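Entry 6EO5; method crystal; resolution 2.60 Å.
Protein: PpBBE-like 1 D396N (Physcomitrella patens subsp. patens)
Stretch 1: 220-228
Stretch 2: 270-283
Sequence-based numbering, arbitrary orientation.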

ATOM      1  N   ALA A 220       2.569 -22.159  12.604  1.00 55.91           N
ATOM      2  CA  ALA A 220       1.341 -22.727  13.137  1.00 52.96           C
ATOM      3  C   ALA A 220       0.175 -22.522  12.165  1.00 58.69           C
ATOM      4  O   ALA A 220       0.230 -21.674  11.268  1.00 60.79           O
ATOM      5  CB  ALA A 220       1.018 -22.106  14.494  1.00 49.79           C
ATOM      6  N   PRO A 221      -0.888 -23.309  12.306  1.00 60.91           N
ATOM      7  CA  PRO A 221      -2.054 -23.118  11.440  1.00 55.33           C
ATOM      8  C   PRO A 221      -2.722 -21.784  11.707  1.00 59.41           C
ATOM      9  O   PRO A 221      -2.670 -21.251  12.815  1.00 62.91           O
ATOM     10  CB  PRO A 221      -2.985 -24.275  11.828  1.00 58.08           C
ATOM     11  CG  PRO A 221      -2.097 -25.278  12.521  1.00 57.26           C
ATOM     12  CD  PRO A 221      -1.031 -24.484  13.189  1.00 59.21           C
ATOM     13  N   VAL A 222      -3.376 -21.257  10.670  1.00 57.13           N
ATOM     14  CA  VAL A 222      -4.184 -20.053  10.761  1.00 61.10           C
ATOM     15  C   VAL A 222      -5.573 -20.374  10.221  1.00 60.96           C
ATOM     16  O   VAL A 222      -5.812 -21.442   9.660  1.00 59.93           O
ATOM     17  CB  VAL A 222      -3.557 -18.866  10.002  1.00 57.49           C
ATOM     18  CG1 VAL A 222      -2.119 -18.636  10.482  1.00 52.97           C
ATOM     19  CG2 VAL A 222      -3.613 -19.105   8.497  1.00 54.37           C
ATOM     20  N   THR A 223      -6.495 -19.429  10.400  1.00 56.80           N
ATOM     21  CA  THR A 223      -7.893 -19.626  10.042  1.00 56.11           C
ATOM     22  C   THR A 223      -8.410 -18.427   9.257  1.00 60.53           C
ATOM     23  O   THR A 223      -8.291 -17.275   9.695  1.00 59.63           O
ATOM     24  CB  THR A 223      -8.756 -19.848  11.287  1.00 56.74           C
ATOM     25  OG1 THR A 223      -8.242 -20.961  12.021  1.00 60.55           O
ATOM     26  CG2 THR A 223     -10.201 -20.121  10.895  1.00 56.10           C
ATOM     27  N   HIS A 224      -8.992 -18.708   8.102  1.00 57.18           N
ATOM     28  CA  HIS A 224      -9.554 -17.699   7.227  1.00 58.44           C
ATOM     29  C   HIS A 224     -11.073 -17.745   7.341  1.00 59.23           C
ATOM     30  O   HIS A 224     -11.668 -18.824   7.297  1.00 61.56           O
ATOM     31  CB  HIS A 224      -9.096 -17.945   5.786  1.00 58.52           C
ATOM     32  CG  HIS A 224      -9.800 -17.099   4.777  1.00 58.96           C
ATOM     33  ND1 HIS A 224     -10.812 -17.584   3.977  1.00 62.61           N
ATOM     34  CD2 HIS A 224      -9.651 -15.795   4.447  1.00 57.76           C
ATOM     35  CE1 HIS A 224     -11.252 -16.614   3.194  1.00 58.80           C
ATOM     36  NE2 HIS A 224     -10.565 -15.519   3.460  1.00 56.88           N
ATOM     37  N   PHE A 225     -11.702 -16.585   7.501  1.00 58.65           N
ATOM     38  CA  PHE A 225     -13.155 -16.524   7.550  1.00 57.63           C
ATOM     39  C   PHE A 225     -13.662 -15.415   6.642  1.00 58.58           C
ATOM     40  O   PHE A 225     -12.980 -14.411   6.419  1.00 57.14           O
ATOM     41  CB  PHE A 225     -13.679 -16.310   8.976  1.00 53.92           C
ATOM     42  CG  PHE A 225     -13.159 -15.068   9.653  1.00 54.44           C
ATOM     43  CD1 PHE A 225     -11.956 -15.095  10.348  1.00 53.19           C
ATOM     44  CD2 PHE A 225     -13.898 -13.884   9.633  1.00 56.64           C
ATOM     45  CE1 PHE A 225     -11.485 -13.966  10.998  1.00 54.84           C
ATOM     46  CE2 PHE A 225     -13.434 -12.738  10.275  1.00 56.45           C
ATOM     47  CZ  PHE A 225     -12.226 -12.780  10.962  1.00 58.74           C
ATOM     48  N   LYS A 226     -14.868 -15.615   6.113  1.00 55.08           N
ATOM     49  CA  LYS A 226     -15.523 -14.597   5.309  1.00 55.14           C
ATOM     50  C   LYS A 226     -17.025 -14.817   5.395  1.00 58.20           C
ATOM     51  O   LYS A 226     -17.515 -15.924   5.141  1.00 60.05           O
ATOM     52  CB  LYS A 226     -15.032 -14.641   3.862  1.00 53.53           C
ATOM     53  CG  LYS A 226     -15.641 -13.589   2.944  1.00 53.56           C
ATOM     54  CD  LYS A 226     -14.756 -13.372   1.722  1.00 53.67           C
ATOM     55  CE  LYS A 226     -15.424 -12.475   0.691  1.00 58.76           C
ATOM     56  NZ  LYS A 226     -14.482 -12.097  -0.399  1.00 60.38           N
ATOM     57  N   TYR A 227     -17.746 -13.771   5.793  1.00 54.49           N
ATOM     58  CA  TYR A 227     -19.200 -13.795   5.894  1.00 54.22           C
ATOM     59  C   TYR A 227     -19.737 -12.761   4.920  1.00 59.53           C
ATOM     60  O   TYR A 227     -19.391 -11.578   5.016  1.00 61.42           O
ATOM     61  CB  TYR A 227     -19.666 -13.510   7.327  1.00 53.34           C
ATOM     62  CG  TYR A 227     -18.940 -14.346   8.358  1.00 58.25           C
ATOM     63  CD1 TYR A 227     -19.172 -15.716   8.462  1.00 59.14           C
ATOM     64  CD2 TYR A 227     -18.002 -13.778   9.208  1.00 56.53           C
ATOM     65  CE1 TYR A 227     -18.499 -16.488   9.389  1.00 56.03           C
ATOM     66  CE2 TYR A 227     -17.324 -14.548  10.144  1.00 56.59           C
ATOM     67  CZ  TYR A 227     -17.581 -15.906  10.228  1.00 57.87           C
ATOM     68  OH  TYR A 227     -16.917 -16.679  11.155  1.00 54.75           O
ATOM     69  N   ARG A 228     -20.590 -13.204   3.997  1.00 60.42           N
ATOM     70  CA  ARG A 228     -20.953 -12.447   2.810  1.00 57.36           C
ATOM     71  C   ARG A 228     -22.471 -12.348   2.689  1.00 60.48           C
ATOM     72  O   ARG A 228     -23.191 -13.278   3.062  1.00 59.59           O
ATOM     73  CB  ARG A 228     -20.334 -13.131   1.577  1.00 58.04           C
ATOM     74  CG  ARG A 228     -20.530 -12.414   0.293  1.00 61.77           C
ATOM     75  CD  ARG A 228     -19.562 -12.921  -0.767  1.00 65.64           C
ATOM     76  NE  ARG A 228     -19.821 -12.235  -2.037  1.00 65.68           N
ATOM     77  CZ  ARG A 228     -18.999 -12.241  -3.082  1.00 66.03           C
ATOM     78  NH1 ARG A 228     -17.835 -12.892  -3.017  1.00 67.60           N
ATOM     79  NH2 ARG A 228     -19.341 -11.583  -4.188  1.00 66.54           N
ATOM     80  N   THR A 270      -8.471 -12.893   8.914  1.00 56.03           N
ATOM     81  CA  THR A 270      -7.509 -13.946   9.185  1.00 55.81           C
ATOM     82  C   THR A 270      -7.249 -14.006  10.682  1.00 56.31           C
ATOM     83  O   THR A 270      -6.967 -12.977  11.310  1.00 56.18           O
ATOM     84  CB  THR A 270      -6.205 -13.703   8.424  1.00 59.26           C
ATOM     85  OG1 THR A 270      -6.472 -13.715   7.012  1.00 57.39           O
ATOM     86  CG2 THR A 270      -5.170 -14.780   8.778  1.00 53.36           C
ATOM     87  N   TYR A 271      -7.350 -15.213  11.244  1.00 58.45           N
ATOM     88  CA  TYR A 271      -7.134 -15.475  12.666  1.00 53.70           C
ATOM     89  C   TYR A 271      -5.865 -16.301  12.827  1.00 55.53           C
ATOM     90  O   TYR A 271      -5.753 -17.396  12.257  1.00 56.32           O
ATOM     91  CB  TYR A 271      -8.334 -16.199  13.271  1.00 54.44           C
ATOM     92  CG  TYR A 271      -8.109 -16.726  14.662  1.00 57.00           C
ATOM     93  CD1 TYR A 271      -7.525 -15.933  15.642  1.00 57.75           C
ATOM     94  CD2 TYR A 271      -8.499 -18.021  15.008  1.00 61.25           C
ATOM     95  CE1 TYR A 271      -7.315 -16.418  16.928  1.00 59.11           C
ATOM     96  CE2 TYR A 271      -8.298 -18.521  16.295  1.00 60.19           C
ATOM     97  CZ  TYR A 271      -7.710 -17.715  17.251  1.00 61.77           C
ATOM     98  OH  TYR A 271      -7.515 -18.208  18.523  1.00 55.18           O
ATOM     99  N   LEU A 272      -4.907 -15.767  13.583  1.00 54.76           N
ATOM    100  CA  LEU A 272      -3.654 -16.468  13.874  1.00 60.11           C
ATOM    101  C   LEU A 272      -3.880 -17.481  15.003  1.00 59.74           C
ATOM    102  O   LEU A 272      -3.456 -17.306  16.149  1.00 61.76           O
ATOM    103  CB  LEU A 272      -2.563 -15.469  14.228  1.00 53.66           C
ATOM    104  CG  LEU A 272      -2.208 -14.481  13.124  1.00 53.58           C
ATOM    105  CD1 LEU A 272      -1.252 -13.437  13.657  1.00 53.25           C
ATOM    106  CD2 LEU A 272      -1.601 -15.206  11.951  1.00 50.25           C
ATOM    107  N   GLY A 273      -4.548 -18.570  14.651  1.00 55.56           N
ATOM    108  CA  GLY A 273      -4.996 -19.520  15.648  1.00 55.08           C
ATOM    109  C   GLY A 273      -5.750 -20.651  14.986  1.00 61.12           C
ATOM    110  O   GLY A 273      -5.945 -20.672  13.767  1.00 60.70           O
ATOM    111  N   LYS A 274      -6.168 -21.603  15.818  1.00 64.85           N
ATOM    112  CA  LYS A 274      -6.878 -22.783  15.343  1.00 60.47           C
ATOM    113  C   LYS A 274      -8.353 -22.478  15.111  1.00 60.12           C
ATOM    114  O   LYS A 274      -8.984 -21.737  15.873  1.00 57.62           O
ATOM    115  CB  LYS A 274      -6.737 -23.927  16.346  1.00 59.68           C
ATOM    116  CG  LYS A 274      -5.338 -24.497  16.448  1.00 71.10           C
ATOM    117  CD  LYS A 274      -5.234 -25.456  17.629  1.00 84.87           C
ATOM    118  CE  LYS A 274      -3.814 -25.982  17.814  1.00 95.50           C
ATOM    119  NZ  LYS A 274      -3.728 -26.948  18.962  1.00101.07           N
ATOM    120  N   LYS A 275      -8.906 -23.088  14.064  1.00 59.78           N
ATOM    121  CA  LYS A 275     -10.293 -22.837  13.696  1.00 56.17           C
ATOM    122  C   LYS A 275     -11.246 -23.129  14.850  1.00 58.91           C
ATOM    123  O   LYS A 275     -12.243 -22.419  15.030  1.00 63.17           O
ATOM    124  CB  LYS A 275     -10.654 -23.670  12.472  1.00 56.30           C
ATOM    125  CG  LYS A 275     -12.105 -23.574  12.093  1.00 54.18           C
ATOM    126  CD  LYS A 275     -12.376 -24.370  10.853  1.00 52.38           C
ATOM    127  CE  LYS A 275     -13.851 -24.452  10.585  1.00 50.57           C
ATOM    128  NZ  LYS A 275     -14.063 -25.194   9.316  1.00 59.89           N
ATOM    129  N   THR A 276     -10.957 -24.159  15.654  1.00 59.19           N
ATOM    130  CA  THR A 276     -11.835 -24.474  16.779  1.00 57.85           C
ATOM    131  C   THR A 276     -11.852 -23.383  17.842  1.00 59.35           C
ATOM    132  O   THR A 276     -12.725 -23.413  18.712  1.00 65.30           O
ATOM    133  CB  THR A 276     -11.449 -25.816  17.427  1.00 63.00           C
ATOM    134  OG1 THR A 276     -10.030 -25.876  17.644  1.00 65.08           O
ATOM    135  CG2 THR A 276     -11.882 -26.978  16.559  1.00 54.59           C
ATOM    136  N   SER A 277     -10.931 -22.423  17.792  1.00 60.16           N
ATOM    137  CA  SER A 277     -10.957 -21.282  18.698  1.00 61.50           C
ATOM    138  C   SER A 277     -11.660 -20.049  18.117  1.00 63.41           C
ATOM    139  O   SER A 277     -11.872 -19.083  18.857  1.00 63.51           O
ATOM    140  CB  SER A 277      -9.528 -20.904  19.098  1.00 64.13           C
ATOM    141  OG  SER A 277      -8.934 -21.900  19.908  1.00 66.99           O
ATOM    142  N   LEU A 278     -12.049 -20.067  16.834  1.00 60.55           N
ATOM    143  CA  LEU A 278     -12.458 -18.838  16.152  1.00 57.20           C
ATOM    144  C   LEU A 278     -13.816 -18.327  16.630  1.00 61.06           C
ATOM    145  O   LEU A 278     -13.997 -17.115  16.808  1.00 64.42           O
ATOM    146  CB  LEU A 278     -12.483 -19.049  14.634  1.00 56.95           C
ATOM    147  CG  LEU A 278     -13.070 -17.872  13.829  1.00 58.29           C
ATOM    148  CD1 LEU A 278     -12.204 -16.631  13.943  1.00 52.51           C
ATOM    149  CD2 LEU A 278     -13.291 -18.213  12.369  1.00 56.01           C
ATOM    150  N   LEU A 279     -14.790 -19.214  16.830  1.00 59.64           N
ATOM    151  CA  LEU A 279     -16.170 -18.744  16.967  1.00 61.76           C
ATOM    152  C   LEU A 279     -16.419 -17.824  18.160  1.00 61.98           C
ATOM    153  O   LEU A 279     -17.195 -16.865  18.001  1.00 61.66           O
ATOM    154  CB  LEU A 279     -17.131 -19.939  16.975  1.00 65.10           C
ATOM    155  CG  LEU A 279     -17.746 -20.199  15.582  1.00 74.62           C
ATOM    156  CD1 LEU A 279     -16.687 -20.487  14.501  1.00 68.34           C
ATOM    157  CD2 LEU A 279     -18.768 -21.324  15.626  1.00 71.16           C
ATOM    158  N   PRO A 280     -15.823 -18.018  19.343  1.00 61.87           N
ATOM    159  CA  PRO A 280     -15.996 -17.003  20.395  0.61 56.37           C
ATOM    160  C   PRO A 280     -15.592 -15.618  19.953  1.00 60.04           C
ATOM    161  O   PRO A 280     -16.124 -14.633  20.475  1.00 63.42           O
ATOM    162  CB  PRO A 280     -15.086 -17.493  21.524  0.61 53.71           C
ATOM    163  CG  PRO A 280     -14.894 -18.901  21.265  1.00 56.21           C
ATOM    164  CD  PRO A 280     -14.980 -19.133  19.803  1.00 57.46           C
ATOM    165  N   LEU A 281     -14.674 -15.508  18.990  1.00 58.89           N
ATOM    166  CA  LEU A 281     -14.130 -14.216  18.589  1.00 56.14           C
ATOM    167  C   LEU A 281     -14.937 -13.517  17.495  1.00 57.50           C
ATOM    168  O   LEU A 281     -14.772 -12.310  17.300  1.00 60.82           O
ATOM    169  CB  LEU A 281     -12.683 -14.384  18.121  1.00 54.40           C
ATOM    170  CG  LEU A 281     -11.761 -15.046  19.139  1.00 56.69           C
ATOM    171  CD1 LEU A 281     -10.408 -15.341  18.527  1.00 52.47           C
ATOM    172  CD2 LEU A 281     -11.619 -14.179  20.382  1.00 54.39           C
ATOM    173  N   VAL A 282     -15.792 -14.227  16.770  1.00 56.41           N
ATOM    174  CA  VAL A 282     -16.645 -13.602  15.774  1.00 53.23           C
ATOM    175  C   VAL A 282     -18.107 -13.697  16.162  1.00 56.01           C
ATOM    176  O   VAL A 282     -18.981 -13.327  15.377  1.00 60.00           O
ATOM    177  CB  VAL A 282     -16.410 -14.194  14.375  1.00 55.45           C
ATOM    178  CG1 VAL A 282     -14.973 -13.970  13.933  1.00 53.00           C
ATOM    179  CG2 VAL A 282     -16.750 -15.676  14.350  1.00 54.81           C
ATOM    180  N   LYS A 283     -18.393 -14.164  17.374  1.00 57.18           N
ATOM    181  CA  LYS A 283     -19.777 -14.382  17.786  1.00 58.05           C
ATOM    182  C   LYS A 283     -20.567 -13.077  17.847  1.00 56.56           C
ATOM    183  O   LYS A 283     -21.721 -13.026  17.406  1.00 58.21           O
ATOM    184  CB  LYS A 283     -19.789 -15.096  19.136  1.00 63.10           C
ATOM    185  CG  LYS A 283     -21.103 -15.116  19.881  1.00 65.26           C
ATOM    186  CD  LYS A 283     -20.827 -15.607  21.301  1.00 69.77           C
ATOM    187  CE  LYS A 283     -19.584 -14.889  21.864  1.00 71.23           C
ATOM    188  NZ  LYS A 283     -18.897 -15.650  22.950  1.00 75.84           N
TER

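The two stretches meet first as a short antiparallel pair of strands. T223 and Y271 form a hydrogen-bonded pair. T223 N donates to Y271 O at 2.9 Å, and Y271 N donates to T223 O at 2.7 Å, the second bond being nearly straight. Next to it, H224 and T270 form a non-hydrogen-bonded pair, with their CA atoms 4.7 Å apart. The side chains of T223 and Y271 lie on one face of the sheet, those of H224 and T270 on the other. T270 CA also lies 3.5 Å from T223 O, a CA-H...O contact of the kind common between neighboring strands.

Beyond Y271 the second stretch leaves the strand. A weak bond from G273 N to Y271 O, 2.9 Å, marks the bend. G273 has a nearly fully extended backbone, and a CB there would run into Y271 CZ at 2.2 Å, so the tyrosine ring occupies the space beside the glycine.

T223 is the main bump of the first stretch and has the largest area covered by the second. Its OG1 donates to G273 O at 2.9 Å, tying the strand to the chain after the bend. The same oxygen lies 3.0 Å from K275 N, but the angle is too poor for a hydrogen bond. The methyl side of the threonine is apolar: CG2 sits 3.9 Å from L278 CD2. T223 CB lies at the edge of the Y271 ring, near its plane, with CD2 of that ring 4.2 Å away. The small side chain thus fills a hollow lined by Y271, the G273 to K275 backbone and L278.

V222 makes a smaller apolar contact, CG1 to L272 CD2 at 3.8 Å. L272 starts out pointing away, yet its end comes nearer. V222 CA also touches G273 O at 3.5 Å, another CA-H...O contact.

Further along the first strand, F225 and Y227 point toward the second stretch and meet its helical part. L278 and V282 point back at them. L278 CD2 reaches F225 CB at 3.9 Å, so this one methyl touches both T223 and F225. V282 CG1 sits over one face of the F225 ring, 4.3 Å from the centroid, in a CH-pi contact. Its other methyl, CG2, packs against Y227, 4.2 Å from CZ and 3.4 Å from OH. V282 therefore straddles the gap between the two aromatic side chains, one methyl over the F225 ring and the other near the Y227 hydroxyl. The Y227 hydroxyl is hydrogen-bonded elsewhere in the structure, so it can border this methyl without lacking a polar partner.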